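Local structure of putative general stress protein 26 (Jannaschia sp., 2QEA) at residues A[7-12]-A[124-129]. The protein is of unconfirmed function but, as a pyridoxamine 5'-phosphate oxidase-like protein, probably binds FMN and may act as an oxidoreductase in the stress response. Residues are numbered along the deposited sequence; the frame is centred on the assembly and turned at random.
Sequences HEFWDR and GEISIT. With CA (calcium ion), chain E.
Arg12 NH1 is held across the contact by one hydrogen bond, given to Thr129 O at 3.0 Å from a position above the carbonyl plane, with an N-H...O angle of 131°. A second grip on the same guanidinium comes from its own helix, where Arg12 NE forms a salt bridge with Glu8 OE2 at 2.8 Å; one turn separates the two residues, and a bend at chi2 of Glu8 (64°) curls the carboxylate round to reach it, although the hydrogen bond itself is weak and far from straight. The Arg12 chain, extended from CG to NE, carries the group across, so that one face of the guanidinium lies over the CG2 methyl of Ile128, with Arg12 NH1 only 3.0 Å from Ile128 CG2. That methyl also meets Glu8 CG, at 3.8 Å. Deeper in, the contact turns apolar: Ile126 CD1 reaches Phe9 CD1 at 3.9 Å, the two side chains crossing at about a right angle, while Leu76 and Leu80 also touch Phe9 and Phe160 meets it edge-to-face. Asp11 looks elsewhere, binding calcium through both its backbone O and OD1, with Asp38 and Glu14 sharing the metal. Residues 7-12, whose axis runs at 69° to that of 124-129, thus pack through alternate strand residues, Ile126 and Ile128, against the antiparallel sheet of what is probably an FMN-binding split-barrel fold.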
loop_
_atom_site.group_PDB
_atom_site.type_symbol
_atom_site.label_atom_id
_atom_site.label_comp_id
_atom_site.label_asym_id
_atom_site.label_seq_id
_atom_site.Cartn_x
_atom_site.Cartn_y
_atom_site.Cartn_z
ATOM N N HIS A 7 -16.350 1.183 -10.811
ATOM C CA HIS A 7 -16.952 -0.154 -10.624
ATOM C C HIS A 7 -15.882 -1.237 -10.435
ATOM O O HIS A 7 -16.025 -2.091 -9.562
ATOM C CB HIS A 7 -17.886 -0.545 -11.785
ATOM C CG HIS A 7 -19.196 0.183 -11.789
ATOM N ND1 HIS A 7 -19.505 1.165 -12.708
ATOM C CD2 HIS A 7 -20.283 0.064 -10.989
ATOM C CE1 HIS A 7 -20.722 1.621 -12.472
ATOM N NE2 HIS A 7 -21.216 0.971 -11.434
ATOM N N GLU A 8 -14.815 -1.166 -11.236
ATOM C CA GLU A 8 -13.691 -2.115 -11.164
ATOM C C GLU A 8 -12.876 -1.988 -9.866
ATOM O O GLU A 8 -12.299 -2.980 -9.411
ATOM C CB GLU A 8 -12.775 -1.960 -12.393
ATOM C CG GLU A 8 -11.711 -3.057 -12.595
ATOM C CD GLU A 8 -12.284 -4.446 -12.867
ATOM O OE1 GLU A 8 -13.499 -4.588 -13.108
ATOM O OE2 GLU A 8 -11.504 -5.416 -12.862
ATOM N N PHE A 9 -12.806 -0.779 -9.299
ATOM C CA PHE A 9 -12.148 -0.551 -8.002
ATOM C C PHE A 9 -12.859 -1.369 -6.908
ATOM O O PHE A 9 -12.208 -2.127 -6.185
ATOM C CB PHE A 9 -12.088 0.953 -7.643
ATOM C CG PHE A 9 -11.782 1.227 -6.191
ATOM C CD1 PHE A 9 -10.464 1.258 -5.732
ATOM C CD2 PHE A 9 -12.823 1.442 -5.276
ATOM C CE1 PHE A 9 -10.183 1.506 -4.381
ATOM C CE2 PHE A 9 -12.557 1.682 -3.927
ATOM C CZ PHE A 9 -11.238 1.718 -3.477
ATOM N N TRP A 10 -14.182 -1.207 -6.809
ATOM C CA TRP A 10 -15.008 -1.954 -5.835
ATOM C C TRP A 10 -15.018 -3.455 -6.131
ATOM O O TRP A 10 -15.102 -4.271 -5.212
ATOM C CB TRP A 10 -16.456 -1.449 -5.803
ATOM C CG TRP A 10 -16.596 -0.040 -5.343
ATOM C CD1 TRP A 10 -16.949 1.035 -6.101
ATOM C CD2 TRP A 10 -16.361 0.456 -4.023
ATOM N NE1 TRP A 10 -16.966 2.170 -5.335
ATOM C CE2 TRP A 10 -16.608 1.849 -4.053
ATOM C CE3 TRP A 10 -15.972 -0.140 -2.811
ATOM C CZ2 TRP A 10 -16.478 2.663 -2.916
ATOM C CZ3 TRP A 10 -15.845 0.669 -1.673
ATOM C CH2 TRP A 10 -16.095 2.059 -1.739
ATOM N N ASP A 11 -14.945 -3.793 -7.419
ATOM C CA ASP A 11 -14.895 -5.174 -7.889
ATOM C C ASP A 11 -13.666 -5.893 -7.316
ATOM O O ASP A 11 -13.804 -6.981 -6.756
ATOM C CB ASP A 11 -14.865 -5.196 -9.430
ATOM C CG ASP A 11 -15.083 -6.566 -10.026
ATOM O OD1 ASP A 11 -15.293 -7.566 -9.311
ATOM O OD2 ASP A 11 -15.061 -6.669 -11.269
ATOM N N ARG A 12 -12.495 -5.271 -7.424
ATOM C CA ARG A 12 -11.237 -5.873 -6.953
ATOM C C ARG A 12 -10.898 -5.665 -5.476
ATOM O O ARG A 12 -10.166 -6.486 -4.913
ATOM C CB ARG A 12 -10.079 -5.400 -7.823
ATOM C CG ARG A 12 -10.237 -5.828 -9.258
ATOM C CD ARG A 12 -9.055 -5.408 -10.052
ATOM N NE ARG A 12 -9.159 -5.811 -11.453
ATOM C CZ ARG A 12 -8.268 -5.502 -12.395
ATOM N NH1 ARG A 12 -7.161 -4.820 -12.101
ATOM N NH2 ARG A 12 -8.474 -5.906 -13.648
ATOM N N GLY A 124 -9.965 9.839 -5.405
ATOM C CA GLY A 124 -8.649 9.198 -5.387
ATOM C C GLY A 124 -8.059 8.894 -6.749
ATOM O O GLY A 124 -8.795 8.816 -7.735
ATOM N N GLU A 125 -6.731 8.740 -6.794
ATOM C CA GLU A 125 -6.020 8.388 -8.021
ATOM C C GLU A 125 -5.863 6.873 -7.976
ATOM O O GLU A 125 -5.156 6.356 -7.108
ATOM C CB GLU A 125 -4.674 9.106 -8.137
ATOM C CG GLU A 125 -4.051 8.968 -9.535
ATOM C CD GLU A 125 -2.855 9.882 -9.799
ATOM O OE1 GLU A 125 -2.560 10.789 -8.988
ATOM O OE2 GLU A 125 -2.210 9.697 -10.857
ATOM N N ILE A 126 -6.538 6.185 -8.904
ATOM C CA ILE A 126 -6.611 4.723 -8.968
ATOM C C ILE A 126 -5.936 4.168 -10.224
ATOM O O ILE A 126 -6.107 4.728 -11.304
ATOM C CB ILE A 126 -8.112 4.270 -9.007
ATOM C CG1 ILE A 126 -8.878 4.754 -7.764
ATOM C CG2 ILE A 126 -8.242 2.743 -9.137
ATOM C CD1 ILE A 126 -10.374 4.502 -7.834
ATOM N N SER A 127 -5.180 3.077 -10.064
ATOM C CA SER A 127 -4.569 2.333 -11.177
ATOM C C SER A 127 -5.099 0.894 -11.145
ATOM O O SER A 127 -5.139 0.267 -10.082
ATOM C CB SER A 127 -3.046 2.321 -11.107
ATOM O OG SER A 127 -2.516 3.618 -11.272
ATOM N N ILE A 128 -5.522 0.409 -12.312
ATOM C CA ILE A 128 -6.051 -0.938 -12.519
ATOM C C ILE A 128 -5.110 -1.590 -13.535
ATOM O O ILE A 128 -4.959 -1.051 -14.630
ATOM C CB ILE A 128 -7.497 -0.858 -13.090
ATOM C CG1 ILE A 128 -8.453 -0.157 -12.111
ATOM C CG2 ILE A 128 -8.053 -2.226 -13.430
ATOM C CD1 ILE A 128 -8.642 -0.864 -10.785
ATOM N N THR A 129 -4.467 -2.706 -13.172
ATOM C CA THR A 129 -3.526 -3.423 -14.068
ATOM C C THR A 129 -3.816 -4.919 -14.163
ATOM O O THR A 129 -4.509 -5.484 -13.323
ATOM C CB THR A 129 -2.045 -3.265 -13.623
ATOM O OG1 THR A 129 -1.804 -4.015 -12.425
ATOM C CG2 THR A 129 -1.681 -1.797 -13.406
HETATM CA CA CA E . -15.439 -8.710 -7.055
HETATM O O HOH W 1 -13.881 -10.752 -6.267
#